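Excinuclease ABC, subunit A. (PDB 2VF7) binds DNA and hydrolyses ATP as a zinc-containing ABC protein of the UvrA family, probably taking part in damage recognition for excision repair. Local coordinates at residues G55-E60 with D86-L91; G158-V163 with E286-H291; K293-E298 with D308-S313; G523-V528 with A797-V802; L757-T762 with E790-V795. The protein carries 1 engineered substitution. All coordinates share one frame; numbering follows the deposited sequence.

Contact 1: residues G55-E60 with D86-L91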
# COMPACT_ATOMS: atom_id res chain seq x y z
N GLY A 55 20.92 -3.06 1.48
CA GLY A 55 20.89 -1.99 0.49
C GLY A 55 20.72 -2.48 -0.94
O GLY A 55 20.16 -1.78 -1.80
N THR A 56 21.18 -3.71 -1.17
CA THR A 56 21.20 -4.30 -2.51
C THR A 56 20.24 -5.50 -2.60
O THR A 56 19.27 -5.46 -3.37
CB THR A 56 22.64 -4.69 -2.90
OG1 THR A 56 23.45 -3.52 -2.94
CG2 THR A 56 22.69 -5.35 -4.26
N LEU A 57 20.50 -6.54 -1.81
CA LEU A 57 19.76 -7.81 -1.95
C LEU A 57 18.31 -7.70 -1.51
O LEU A 57 17.40 -7.89 -2.32
CB LEU A 57 20.48 -8.97 -1.24
CG LEU A 57 21.66 -9.60 -2.00
CD1 LEU A 57 22.57 -10.41 -1.10
CD2 LEU A 57 21.16 -10.50 -3.09
N TYR A 58 18.08 -7.36 -0.24
CA TYR A 58 16.72 -7.14 0.24
C TYR A 58 15.97 -6.11 -0.60
O TYR A 58 14.86 -6.38 -1.08
CB TYR A 58 16.73 -6.75 1.74
CG TYR A 58 15.43 -6.19 2.26
CD1 TYR A 58 14.33 -7.02 2.49
CD2 TYR A 58 15.29 -4.82 2.53
CE1 TYR A 58 13.13 -6.51 2.97
CE2 TYR A 58 14.08 -4.29 3.01
CZ TYR A 58 13.01 -5.15 3.22
OH TYR A 58 11.81 -4.65 3.70
N ALA A 59 16.59 -4.96 -0.83
CA ALA A 59 15.96 -3.85 -1.54
C ALA A 59 15.53 -4.14 -2.99
O ALA A 59 14.44 -3.74 -3.41
CB ALA A 59 16.83 -2.62 -1.47
N GLU A 60 16.38 -4.81 -3.76
CA GLU A 60 15.99 -5.22 -5.12
C GLU A 60 14.88 -6.29 -5.10
O GLU A 60 13.91 -6.20 -5.83
CB GLU A 60 17.23 -5.67 -5.91
CG GLU A 60 16.99 -6.12 -7.37
CD GLU A 60 16.67 -4.98 -8.33
OE1 GLU A 60 16.74 -3.80 -7.91
OE2 GLU A 60 16.33 -5.27 -9.50
N ASP A 86 23.77 -3.91 -11.61
CA ASP A 86 23.56 -4.34 -13.00
C ASP A 86 22.53 -5.47 -13.15
O ASP A 86 21.62 -5.36 -13.95
CB ASP A 86 24.88 -4.74 -13.67
CG ASP A 86 25.75 -3.56 -14.01
OD1 ASP A 86 25.18 -2.47 -14.19
OD2 ASP A 86 27.00 -3.72 -14.10
N ALA A 87 22.71 -6.56 -12.39
CA ALA A 87 21.83 -7.73 -12.47
C ALA A 87 21.87 -8.57 -11.19
O ALA A 87 22.93 -8.73 -10.58
CB ALA A 87 22.21 -8.59 -13.65
N ILE A 88 20.71 -9.08 -10.78
CA ILE A 88 20.60 -10.14 -9.75
C ILE A 88 19.66 -11.23 -10.26
O ILE A 88 18.52 -10.94 -10.62
CB ILE A 88 20.07 -9.63 -8.37
CG1 ILE A 88 20.87 -8.44 -7.85
CG2 ILE A 88 20.14 -10.77 -7.35
CD1 ILE A 88 20.27 -7.75 -6.60
N ASP A 89 20.15 -12.46 -10.29
CA ASP A 89 19.41 -13.61 -10.78
C ASP A 89 19.24 -14.65 -9.67
O ASP A 89 20.13 -14.85 -8.87
CB ASP A 89 20.17 -14.25 -11.95
CG ASP A 89 20.40 -13.29 -13.12
OD1 ASP A 89 19.49 -12.48 -13.46
OD2 ASP A 89 21.49 -13.36 -13.72
N GLY A 90 18.08 -15.30 -9.62
CA GLY A 90 17.83 -16.38 -8.66
C GLY A 90 17.40 -15.93 -7.28
O GLY A 90 17.62 -16.65 -6.31
N LEU A 91 16.77 -14.76 -7.19
CA LEU A 91 16.45 -14.13 -5.92
C LEU A 91 14.96 -14.24 -5.59
O LEU A 91 14.14 -13.62 -6.28
CB LEU A 91 16.82 -12.64 -5.99
CG LEU A 91 17.53 -11.91 -4.84
CD1 LEU A 91 16.99 -10.48 -4.84
CD2 LEU A 91 17.39 -12.53 -3.45
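Leu57 lies opposite Leu91, and Glu60 opposite Ile88, where helix 55-60 crosses strand 87-89 at -64° with the two short axes 10.5 Å apart at their closest. No hydrogen bond runs between the two segments, so side chains do the work, and Ile88 touches three helix residues. Its CG1 is anti to the carbonyl carbon, and the chain then runs straight on to CD1 (chi2 171°). That methyl lands on the aliphatic part of Glu60, with Ile88 CD1 3.7 Å from Glu60 CG and just as near Glu60 CB; the two side chains pass antiparallel. Ile88 CD1 also meets Thr56 CG2 at 4.1 Å. Leu57 makes a looser contact, its CD2 4.3 Å from Leu91 CG and 4.4 Å from Ile88 CG2. Leu91 turns its CD1 against the helix backbone, 3.6 Å from Leu57 O. From the neighbouring strand 15-21, Val16 packs on Ile88 and Leu91 while Val18 packs on Leu57, so the helix packs on strand 15-21 as well as on strand 87-89.

The polar ends are served elsewhere. Glu60 OE2 forms a salt bridge with Arg64 NE one turn on, and Arg64 NH2 in turn bonds Ile88 O, tying helix to strand from just beyond the segment. Thr56 OG1 bonds back to Ser51 O, near the nucleotide: the Thr56 side chain is about 9 Å from a bound ADP. Between the two segments the chemistry is therefore that of a buried apolar seam, in which methyl groups meet the helix flank and the carboxylate and hydroxyl keep to partners of their own.

Contact 2: residues G158-V163 with E286-H291. With ZN (zinc ion), chain F.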
# COMPACT_ATOMS: atom_id res chain seq x y z
N GLY A 158 -8.63 3.91 29.20
CA GLY A 158 -8.35 3.61 30.61
C GLY A 158 -8.26 4.85 31.49
O GLY A 158 -8.26 4.74 32.71
N ARG A 159 -8.17 6.02 30.84
CA ARG A 159 -8.11 7.32 31.51
C ARG A 159 -9.21 8.24 30.98
O ARG A 159 -9.56 8.21 29.79
CB ARG A 159 -6.74 7.99 31.28
CG ARG A 159 -5.50 7.21 31.70
CD ARG A 159 -5.22 7.31 33.19
NE ARG A 159 -4.66 8.61 33.56
CZ ARG A 159 -4.26 8.94 34.78
NH1 ARG A 159 -4.34 8.08 35.78
NH2 ARG A 159 -3.76 10.15 35.01
N VAL A 160 -9.72 9.10 31.87
CA VAL A 160 -10.77 10.06 31.52
C VAL A 160 -10.20 11.49 31.51
O VAL A 160 -9.57 11.91 32.49
CB VAL A 160 -11.99 9.92 32.49
CG1 VAL A 160 -12.77 11.22 32.63
CG2 VAL A 160 -12.89 8.79 32.01
N TYR A 161 -10.44 12.22 30.41
CA TYR A 161 -9.79 13.51 30.16
C TYR A 161 -10.72 14.74 30.17
O TYR A 161 -11.68 14.82 29.40
CB TYR A 161 -8.98 13.47 28.84
CG TYR A 161 -7.79 12.54 28.88
CD1 TYR A 161 -7.86 11.25 28.35
CD2 TYR A 161 -6.58 12.95 29.45
CE1 TYR A 161 -6.76 10.40 28.39
CE2 TYR A 161 -5.48 12.10 29.50
CZ TYR A 161 -5.58 10.83 28.97
OH TYR A 161 -4.50 9.99 29.02
N THR A 162 -10.42 15.70 31.04
CA THR A 162 -11.21 16.91 31.11
C THR A 162 -10.40 18.18 30.88
O THR A 162 -9.18 18.14 30.69
CB THR A 162 -12.00 17.04 32.44
OG1 THR A 162 -11.24 16.50 33.52
CG2 THR A 162 -13.33 16.31 32.35
N VAL A 163 -11.10 19.30 30.90
CA VAL A 163 -10.52 20.59 30.63
C VAL A 163 -11.28 21.62 31.47
O VAL A 163 -12.50 21.51 31.66
CB VAL A 163 -10.55 20.86 29.11
CG1 VAL A 163 -11.78 21.64 28.68
CG2 VAL A 163 -9.30 21.54 28.69
N GLU A 286 -8.02 8.48 36.25
CA GLU A 286 -8.33 7.10 35.89
C GLU A 286 -9.83 6.92 35.67
O GLU A 286 -10.65 7.37 36.49
CB GLU A 286 -7.81 6.12 36.95
CG GLU A 286 -6.39 6.40 37.45
CD GLU A 286 -6.36 7.32 38.68
OE1 GLU A 286 -6.77 6.87 39.78
OE2 GLU A 286 -5.91 8.48 38.55
N CYS A 287 -10.18 6.28 34.55
CA CYS A 287 -11.54 5.86 34.26
C CYS A 287 -12.13 5.13 35.47
O CYS A 287 -11.45 4.29 36.04
CB CYS A 287 -11.53 4.91 33.07
SG CYS A 287 -13.13 4.35 32.58
N PRO A 288 -13.37 5.48 35.88
CA PRO A 288 -14.03 4.83 37.03
C PRO A 288 -14.90 3.60 36.70
O PRO A 288 -15.19 2.82 37.60
CB PRO A 288 -14.89 5.96 37.62
CG PRO A 288 -15.03 7.00 36.51
CD PRO A 288 -14.21 6.56 35.33
N LEU A 289 -15.30 3.43 35.44
CA LEU A 289 -16.02 2.22 35.01
C LEU A 289 -15.08 1.02 34.77
O LEU A 289 -15.50 -0.13 34.83
CB LEU A 289 -16.89 2.51 33.76
CG LEU A 289 -17.85 1.41 33.27
CD1 LEU A 289 -19.10 1.30 34.13
CD2 LEU A 289 -18.22 1.62 31.80
N CYS A 290 -13.81 1.30 34.47
CA CYS A 290 -12.78 0.28 34.34
C CYS A 290 -11.48 0.80 34.98
O CYS A 290 -10.63 1.42 34.31
CB CYS A 290 -12.58 -0.12 32.87
SG CYS A 290 -12.26 1.26 31.72
N HIS A 291 -11.35 0.56 36.28
CA HIS A 291 -10.38 1.24 37.14
C HIS A 291 -8.91 0.94 36.81
O HIS A 291 -8.12 0.59 37.69
CB HIS A 291 -10.66 0.91 38.61
CG HIS A 291 -12.10 1.01 39.00
ND1 HIS A 291 -13.01 -0.00 38.78
CD2 HIS A 291 -12.79 2.01 39.59
CE1 HIS A 291 -14.19 0.36 39.23
NE2 HIS A 291 -14.09 1.58 39.72
ZN ZN F . -12.96 3.00 30.98
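Gly158 O takes the one hydrogen bond that crosses this contact, from Cys287 N at 3.1 Å with an N-H...O angle of 152°; the donor stands above the carbonyl plane. Next to it Arg159 and Glu286 make an antiparallel, non-hydrogen-bonded pair, their CA atoms 4.4 Å apart.

The charged interaction belongs to the same two residues. Arg159 is bent at chi2 and chi3, and Glu286 N lies over one face of its guanidinium. Both side chains lie side by side, pointing the same way, with guanidinium and carboxylate planes 25° apart, and Arg159 NH1 forms a salt bridge of 3.2 Å with Glu286 OE2. Arg159 NH2 bonds Ser284 OG on strand 283-286. An alanine here would probably leave the Glu286 carboxylate without its charged mate, and Ser284 OG without this N-H.

Apolar packing is modest: Val160 CG2 sits 4.2 Å from Cys287 CB, and equally near the CD of Pro288.

The zinc ion joins the loop to itself and to a distant part of the chain. Cys287 SG, anti to its backbone N (chi1 -178°), lies 2.1 Å from the zinc ion, and Cys290 SG binds the same zinc at 2.0 Å; Cys290 N gives a weak hydrogen bond back to Cys287 SG. Cys151 and Cys154 supply the other two thiolates. Two CxxC pairs from distant parts of the chain thus close one four-cysteine zinc site beside a two-stranded antiparallel sheet, consistent with the zinc-binding modules of UvrA proteins.

Contact 3: residues K293-E298 with D308-S313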
# COMPACT_ATOMS: atom_id res chain seq x y z
N LYS A 293 -8.11 -1.15 33.85
CA LYS A 293 -8.48 -1.96 32.68
C LYS A 293 -9.12 -1.00 31.68
O LYS A 293 -9.29 0.18 32.01
CB LYS A 293 -9.47 -3.08 33.07
CG LYS A 293 -9.51 -3.42 34.57
CD LYS A 293 -8.95 -4.79 34.90
CE LYS A 293 -8.90 -5.02 36.42
NZ LYS A 293 -9.13 -6.44 36.84
N ARG A 294 -9.48 -1.47 30.49
CA ARG A 294 -9.91 -0.53 29.44
C ARG A 294 -11.22 -0.88 28.71
O ARG A 294 -11.59 -0.22 27.73
CB ARG A 294 -8.77 -0.32 28.42
CG ARG A 294 -7.46 0.23 29.02
CD ARG A 294 -6.51 0.74 27.93
NE ARG A 294 -5.64 -0.29 27.36
CZ ARG A 294 -5.28 -0.35 26.08
NH1 ARG A 294 -5.73 0.55 25.21
NH2 ARG A 294 -4.47 -1.31 25.65
N LEU A 295 -11.94 -1.89 29.21
CA LEU A 295 -13.11 -2.44 28.50
C LEU A 295 -14.44 -2.50 29.27
O LEU A 295 -14.51 -2.11 30.45
CB LEU A 295 -12.80 -3.82 27.90
CG LEU A 295 -11.47 -4.54 28.15
CD1 LEU A 295 -11.38 -5.09 29.56
CD2 LEU A 295 -11.33 -5.65 27.13
N ARG A 296 -15.49 -2.96 28.59
CA ARG A 296 -16.81 -3.16 29.20
C ARG A 296 -16.69 -4.10 30.39
O ARG A 296 -15.86 -5.02 30.38
CB ARG A 296 -17.84 -3.68 28.19
CG ARG A 296 -18.68 -2.55 27.56
CD ARG A 296 -19.78 -3.05 26.61
NE ARG A 296 -20.26 -1.99 25.72
CZ ARG A 296 -19.61 -1.57 24.63
NH1 ARG A 296 -18.45 -2.10 24.30
NH2 ARG A 296 -20.11 -0.61 23.88
N GLN A 297 -17.48 -3.85 31.43
CA GLN A 297 -17.36 -4.59 32.69
C GLN A 297 -17.99 -5.97 32.57
O GLN A 297 -17.96 -6.76 33.52
CB GLN A 297 -17.95 -3.79 33.86
CG GLN A 297 -17.37 -4.15 35.23
CD GLN A 297 -17.52 -3.01 36.24
OE1 GLN A 297 -17.25 -1.85 35.93
NE2 GLN A 297 -17.95 -3.35 37.46
N GLU A 298 -18.56 -6.25 31.40
CA GLU A 298 -19.16 -7.54 31.10
C GLU A 298 -18.15 -8.52 30.48
O GLU A 298 -18.21 -9.72 30.74
CB GLU A 298 -20.43 -7.37 30.25
CG GLU A 298 -20.33 -6.41 29.07
CD GLU A 298 -20.55 -7.09 27.72
OE1 GLU A 298 -20.98 -8.27 27.71
OE2 GLU A 298 -20.32 -6.44 26.68
N ASP A 308 -9.26 -12.23 34.63
CA ASP A 308 -9.78 -11.65 33.39
C ASP A 308 -8.60 -11.34 32.46
O ASP A 308 -7.45 -11.36 32.90
CB ASP A 308 -10.58 -10.38 33.70
CG ASP A 308 -9.77 -9.34 34.47
OD1 ASP A 308 -9.19 -8.45 33.83
OD2 ASP A 308 -9.69 -9.44 35.72
N ILE A 309 -8.87 -11.05 31.18
CA ILE A 309 -7.80 -10.89 30.16
C ILE A 309 -6.65 -9.98 30.60
O ILE A 309 -5.47 -10.31 30.41
CB ILE A 309 -8.33 -10.38 28.80
CG1 ILE A 309 -9.48 -9.39 28.99
CG2 ILE A 309 -8.73 -11.53 27.90
CD1 ILE A 309 -9.93 -8.70 27.72
N THR A 310 -7.01 -8.85 31.21
CA THR A 310 -6.09 -7.85 31.71
C THR A 310 -4.99 -8.41 32.62
O THR A 310 -3.81 -8.16 32.39
CB THR A 310 -6.89 -6.75 32.41
OG1 THR A 310 -7.61 -6.02 31.43
CG2 THR A 310 -5.99 -5.81 33.21
N GLU A 311 -5.39 -9.18 33.63
CA GLU A 311 -4.46 -9.69 34.62
C GLU A 311 -3.56 -10.80 34.08
O GLU A 311 -2.40 -10.89 34.49
CB GLU A 311 -5.22 -10.19 35.86
CG GLU A 311 -6.30 -9.25 36.38
CD GLU A 311 -7.21 -9.92 37.41
OE1 GLU A 311 -7.44 -11.14 37.32
OE2 GLU A 311 -7.72 -9.21 38.31
N LEU A 312 -4.10 -11.67 33.21
CA LEU A 312 -3.28 -12.67 32.49
C LEU A 312 -2.21 -11.98 31.64
O LEU A 312 -1.08 -12.45 31.53
CB LEU A 312 -4.14 -13.53 31.57
CG LEU A 312 -4.43 -15.03 31.81
CD1 LEU A 312 -5.06 -15.61 30.56
CD2 LEU A 312 -3.20 -15.86 32.21
N SER A 313 -2.59 -10.85 31.03
CA SER A 313 -1.72 -10.12 30.12
C SER A 313 -0.53 -9.43 30.79
O SER A 313 0.49 -9.17 30.15
CB SER A 313 -2.53 -9.13 29.29
OG SER A 313 -3.42 -9.82 28.42
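Asp308, at the N-cap of helix 309-314, meets Lys293 at about a right angle. Its CG stands between the backbone N and the carbonyl carbon (chi1 56°), and OD2 takes a weak hydrogen bond from Lys293 NZ at 3.3 Å, part of a salt bridge.

Ile309 turns to the apolar side. Its CD1 presses on Leu295 CD2 at 3.4 Å, tighter than usual van der Waals contact, and the Leu295 chi1 of 6°, nearly eclipsed, suggests strain at this spot. Ile309 also packs on Leu120 and Tyr124 of helix 116-127.

Thr310 lies against the aliphatic stem of the lysine: Thr310 CG2 is 3.6 Å from Lys293 CD, and Thr310 OG1 is 3.8 Å from Lys293 CB. The fold at this point is a loop leaving the zinc site, where Arg294 pairs through its backbone with the zinc ligand Cys151, and running alongside the first turn of a helix.

Glu311, the third helical residue, closes the salt-bridge network. Its OE2 lies 3.4 Å from Lys293 NZ, so two carboxylates approach the ammonium, which would probably favour its charged form. OE1 of the same group accepts a weak bond from Asp308 N. Ser313 OG, one turn after Ile309, donates to Ile309 O at 2.9 Å, and that carbonyl also accepts from Ser313 N.

Contact 4: residues G523-V528 with A797-V802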
# COMPACT_ATOMS: atom_id res chain seq x y z
N GLY A 523 36.84 5.20 39.69
CA GLY A 523 38.12 5.43 38.99
C GLY A 523 38.58 4.21 38.24
O GLY A 523 39.76 4.07 37.93
N VAL A 524 37.62 3.33 37.94
CA VAL A 524 37.85 1.99 37.41
C VAL A 524 36.73 1.68 36.42
O VAL A 524 35.68 2.33 36.43
CB VAL A 524 37.86 0.95 38.58
CG1 VAL A 524 37.90 -0.45 38.09
CG2 VAL A 524 39.07 1.19 39.49
N MET A 525 36.96 0.70 35.55
CA MET A 525 35.97 0.27 34.57
C MET A 525 35.30 -1.09 34.94
O MET A 525 35.99 -2.10 35.10
CB MET A 525 36.60 0.27 33.17
CG MET A 525 36.33 -0.96 32.36
SD MET A 525 35.65 -0.57 30.76
CE MET A 525 34.18 -1.62 30.79
N THR A 526 33.97 -1.06 35.07
CA THR A 526 33.15 -2.23 35.44
C THR A 526 32.22 -2.68 34.31
O THR A 526 31.58 -1.86 33.64
CB THR A 526 32.25 -1.96 36.70
OG1 THR A 526 33.02 -1.39 37.76
CG2 THR A 526 31.60 -3.25 37.22
N SER A 527 32.17 -4.00 34.11
CA SER A 527 31.23 -4.65 33.20
C SER A 527 30.10 -5.28 34.00
O SER A 527 30.33 -6.04 34.93
CB SER A 527 31.95 -5.73 32.39
OG SER A 527 32.80 -5.16 31.41
N VAL A 528 28.87 -4.98 33.62
CA VAL A 528 27.71 -5.62 34.24
C VAL A 528 27.12 -6.68 33.31
O VAL A 528 26.44 -6.36 32.31
CB VAL A 528 26.67 -4.57 34.65
CG1 VAL A 528 25.49 -5.24 35.29
CG2 VAL A 528 27.31 -3.54 35.61
N ALA A 797 36.59 -9.34 29.62
CA ALA A 797 37.90 -9.86 29.95
C ALA A 797 38.97 -8.77 30.15
O ALA A 797 40.02 -9.03 30.71
CB ALA A 797 38.33 -10.85 28.88
N ALA A 798 38.70 -7.55 29.67
CA ALA A 798 39.63 -6.44 29.88
C ALA A 798 39.09 -5.35 30.81
O ALA A 798 39.66 -4.26 30.89
CB ALA A 798 40.07 -5.85 28.55
N SER A 799 38.01 -5.64 31.53
CA SER A 799 37.54 -4.77 32.61
C SER A 799 38.49 -4.82 33.79
O SER A 799 39.45 -5.60 33.78
CB SER A 799 36.15 -5.22 33.06
OG SER A 799 35.27 -5.17 31.96
N ASP A 800 38.24 -3.99 34.80
CA ASP A 800 38.96 -4.03 36.09
C ASP A 800 38.14 -4.71 37.19
O ASP A 800 38.71 -5.21 38.18
CB ASP A 800 39.34 -2.62 36.54
CG ASP A 800 40.20 -1.89 35.53
OD1 ASP A 800 41.34 -2.34 35.33
OD2 ASP A 800 39.74 -0.88 34.94
N TRP A 801 36.82 -4.71 37.02
CA TRP A 801 35.85 -5.32 37.94
C TRP A 801 34.65 -5.88 37.14
O TRP A 801 34.46 -5.50 35.98
CB TRP A 801 35.38 -4.29 38.96
CG TRP A 801 34.67 -4.85 40.16
CD1 TRP A 801 33.33 -4.89 40.36
CD2 TRP A 801 35.27 -5.43 41.33
NE1 TRP A 801 33.04 -5.47 41.56
CE2 TRP A 801 34.21 -5.80 42.19
CE3 TRP A 801 36.59 -5.67 41.75
CZ2 TRP A 801 34.43 -6.42 43.44
CZ3 TRP A 801 36.81 -6.27 42.99
CH2 TRP A 801 35.73 -6.65 43.82
N VAL A 802 33.86 -6.79 37.73
CA VAL A 802 32.70 -7.41 37.06
C VAL A 802 31.54 -7.68 38.02
O VAL A 802 31.75 -8.16 39.13
CB VAL A 802 33.05 -8.75 36.31
CG1 VAL A 802 31.81 -9.39 35.71
CG2 VAL A 802 34.11 -8.54 35.22
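Met525 O is gripped by two successive amides of the other segment. Asp800 N donates to it at 3.0 Å, in the carbonyl plane and with an N-H...O angle of 160°, and Trp801 N adds a weak bond. Asp800 also closes on the other side of the same residue: its OD2 uses the anti lone pair to take Met525 N at 3.3 Å. The remaining oxygen, Asp800 OD1, accepts from His494 NE2 and Arg497 N, so the buried carboxylate joins three parts of the chain. An alanine here would probably leave Met525 N, His494 NE2 and Arg497 N short of an acceptor and loosen that junction.

The shortest polar pair is Ser527 OG with Ser799 OG, a hydrogen bond of 2.5 Å; Ser799 OG is also weakly bonded to Val795 O and Val796 O.

From here the strands run parallel, Thr526 paired with Trp801 and Ser527 with Val802. Ser527 N gives a weak bond to Trp801 O, and Val802 CA makes a C-H...O contact of 3.5 Å with Ser527 O. On the Trp801 side of the sheet, Thr526 CG2 meets the edge of the indole in its plane, 3.9 Å from Trp801 CD1, while the Trp801 and Trp502 rings meet edge-to-face. These are neighbouring parallel strands of the mixed central sheet of an ABC ATPase domain, whose strand 525-529 leads straight into the P-loop that holds ADP.

Contact 5: residues L757-T762 with E790-V795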
# COMPACT_ATOMS: atom_id res chain seq x y z
N LEU A 757 27.35 3.30 30.21
CA LEU A 757 27.31 2.89 28.82
C LEU A 757 26.60 1.53 28.65
O LEU A 757 26.86 0.57 29.38
CB LEU A 757 28.75 2.78 28.30
CG LEU A 757 29.66 3.96 27.92
CD1 LEU A 757 29.42 5.24 28.68
CD2 LEU A 757 31.14 3.57 28.04
N ASP A 758 25.67 1.46 27.70
CA ASP A 758 25.04 0.19 27.34
C ASP A 758 25.86 -0.44 26.21
O ASP A 758 26.43 0.27 25.40
CB ASP A 758 23.58 0.46 26.93
CG ASP A 758 22.84 -0.78 26.45
OD1 ASP A 758 22.09 -0.66 25.45
OD2 ASP A 758 22.99 -1.87 27.07
N GLU A 759 25.91 -1.76 26.15
CA GLU A 759 26.79 -2.51 25.24
C GLU A 759 27.57 -1.67 24.21
O GLU A 759 27.20 -1.63 23.05
CB GLU A 759 25.99 -3.61 24.54
CG GLU A 759 26.70 -4.97 24.53
CD GLU A 759 27.95 -4.98 23.66
OE1 GLU A 759 27.95 -4.29 22.60
OE2 GLU A 759 28.91 -5.68 24.02
N PRO A 760 28.68 -1.03 24.62
CA PRO A 760 29.31 0.01 23.77
C PRO A 760 29.88 -0.48 22.42
O PRO A 760 30.28 0.34 21.58
CB PRO A 760 30.44 0.57 24.66
CG PRO A 760 30.13 0.08 26.04
CD PRO A 760 29.42 -1.22 25.88
N THR A 761 29.91 -1.79 22.22
CA THR A 761 30.47 -2.37 21.01
C THR A 761 29.36 -2.88 20.08
O THR A 761 29.57 -3.81 19.29
CB THR A 761 31.49 -3.52 21.33
OG1 THR A 761 30.82 -4.65 21.93
CG2 THR A 761 32.61 -3.02 22.25
N THR A 762 28.18 -2.26 20.18
CA THR A 762 27.07 -2.61 19.29
C THR A 762 27.48 -2.33 17.84
O THR A 762 27.99 -1.24 17.53
CB THR A 762 25.75 -1.87 19.66
OG1 THR A 762 25.98 -0.46 19.81
CG2 THR A 762 25.17 -2.41 20.98
N GLU A 790 27.20 -5.09 29.56
CA GLU A 790 28.06 -5.74 28.59
C GLU A 790 27.69 -7.22 28.38
O GLU A 790 27.34 -7.92 29.33
CB GLU A 790 29.51 -5.58 29.05
CG GLU A 790 30.58 -6.02 28.09
CD GLU A 790 30.46 -5.38 26.72
OE1 GLU A 790 30.66 -4.13 26.60
OE2 GLU A 790 30.14 -6.14 25.78
N HIS A 791 27.77 -7.67 27.13
CA HIS A 791 27.30 -9.00 26.71
C HIS A 791 28.40 -9.88 26.12
O HIS A 791 28.23 -11.10 26.03
CB HIS A 791 26.14 -8.89 25.69
CG HIS A 791 24.98 -8.08 26.17
ND1 HIS A 791 24.82 -6.74 25.87
CD2 HIS A 791 23.92 -8.42 26.95
CE1 HIS A 791 23.71 -6.29 26.44
NE2 HIS A 791 23.15 -7.29 27.09
N LYS A 792 29.51 -9.28 25.69
CA LYS A 792 30.59 -10.06 25.12
C LYS A 792 31.85 -10.14 25.98
O LYS A 792 32.34 -9.15 26.53
CB LYS A 792 30.91 -9.64 23.68
CG LYS A 792 31.19 -8.17 23.48
CD LYS A 792 31.47 -7.87 22.00
CE LYS A 792 30.20 -7.59 21.20
NZ LYS A 792 30.50 -6.98 19.84
N MET A 793 32.37 -11.36 26.06
CA MET A 793 33.42 -11.71 26.98
C MET A 793 34.76 -11.13 26.59
O MET A 793 35.65 -11.03 27.42
CB MET A 793 33.49 -13.23 27.13
CG MET A 793 32.19 -13.86 27.67
SD MET A 793 31.56 -13.13 29.21
CE MET A 793 29.79 -13.11 28.95
N GLN A 794 34.90 -10.73 25.32
CA GLN A 794 36.10 -10.04 24.82
C GLN A 794 36.33 -8.76 25.62
O GLN A 794 37.44 -8.48 26.05
CB GLN A 794 35.95 -9.70 23.31
CG GLN A 794 37.19 -9.05 22.65
CD GLN A 794 36.91 -8.46 21.25
OE1 GLN A 794 35.75 -8.21 20.88
NE2 GLN A 794 37.97 -8.24 20.47
N VAL A 795 35.25 -8.01 25.83
CA VAL A 795 35.28 -6.74 26.53
C VAL A 795 35.28 -6.91 28.04
O VAL A 795 35.93 -6.16 28.76
CB VAL A 795 34.07 -5.87 26.11
CG1 VAL A 795 33.88 -4.69 27.07
CG2 VAL A 795 34.25 -5.37 24.69
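Glu759, in the Leu-Asp-Glu-Pro sequence that fits a Walker B motif, meets His791, whose place after a neighbouring strand fits the switch histidine (H-loop) of ABC ATPases. The Glu759 chain runs along the imidazole edge: its CB is in the ring plane and its CG comes within 2.9 Å of His791 ND1, a nitrogen buried with no polar partner in the model. The far oxygen of Glu759 is modelled too close to Glu790 to be trusted, and the exact placing of those two carboxylates is doubtful.

Glu759 OE1 accepts from Thr761 OG1 at 3.0 Å on its syn lone pair, and more weakly from Thr761 N, which holds the carboxylate inside the type I turn from Glu759 to Thr762. Thr761 OG1 stands between the backbone N and the carbonyl carbon (chi1 67°), and from there it also meets the lysine chain, 3.1 Å from Lys792 CE. Lys792, the N-cap residue of helix 793-796, sends its NZ on to Thr761 O in a weak hydrogen bond of 3.3 Å. Beside this the packing is apolar: Thr761 CG2 lies 3.8 Å from Val795 CG2, and Val769 of helix 766-781 touches both residues.

The His791 side chain comes about 4 Å from that of Lys536 and about 6 Å from a bound ADP. The ends of two adjacent parallel strands thus meet beside the P-loop lysine, as Walker B and H-loop do in ABC nucleotide-binding domains.

Overall arrangement
The five contacts fall into three places. Contact 1 comes first along the chain, on the helix that follows the first P-loop. Contacts 2 and 3 follow in series, their centres 15 Å apart, and touch around one zinc site, with the centre of contact 2 about 52 Å from that of contact 1. Contacts 4 and 5 share the second nucleotide-binding domain: their centres lie 11 Å apart, both reach the sheet that contains strands 525-529, 753-758 and 801-805, and both segments of contact 5 fall between those of contact 4 in sequence. Two ADP-binding regions and a zinc site in a region probably concerned with DNA binding are thus spread over one long chain.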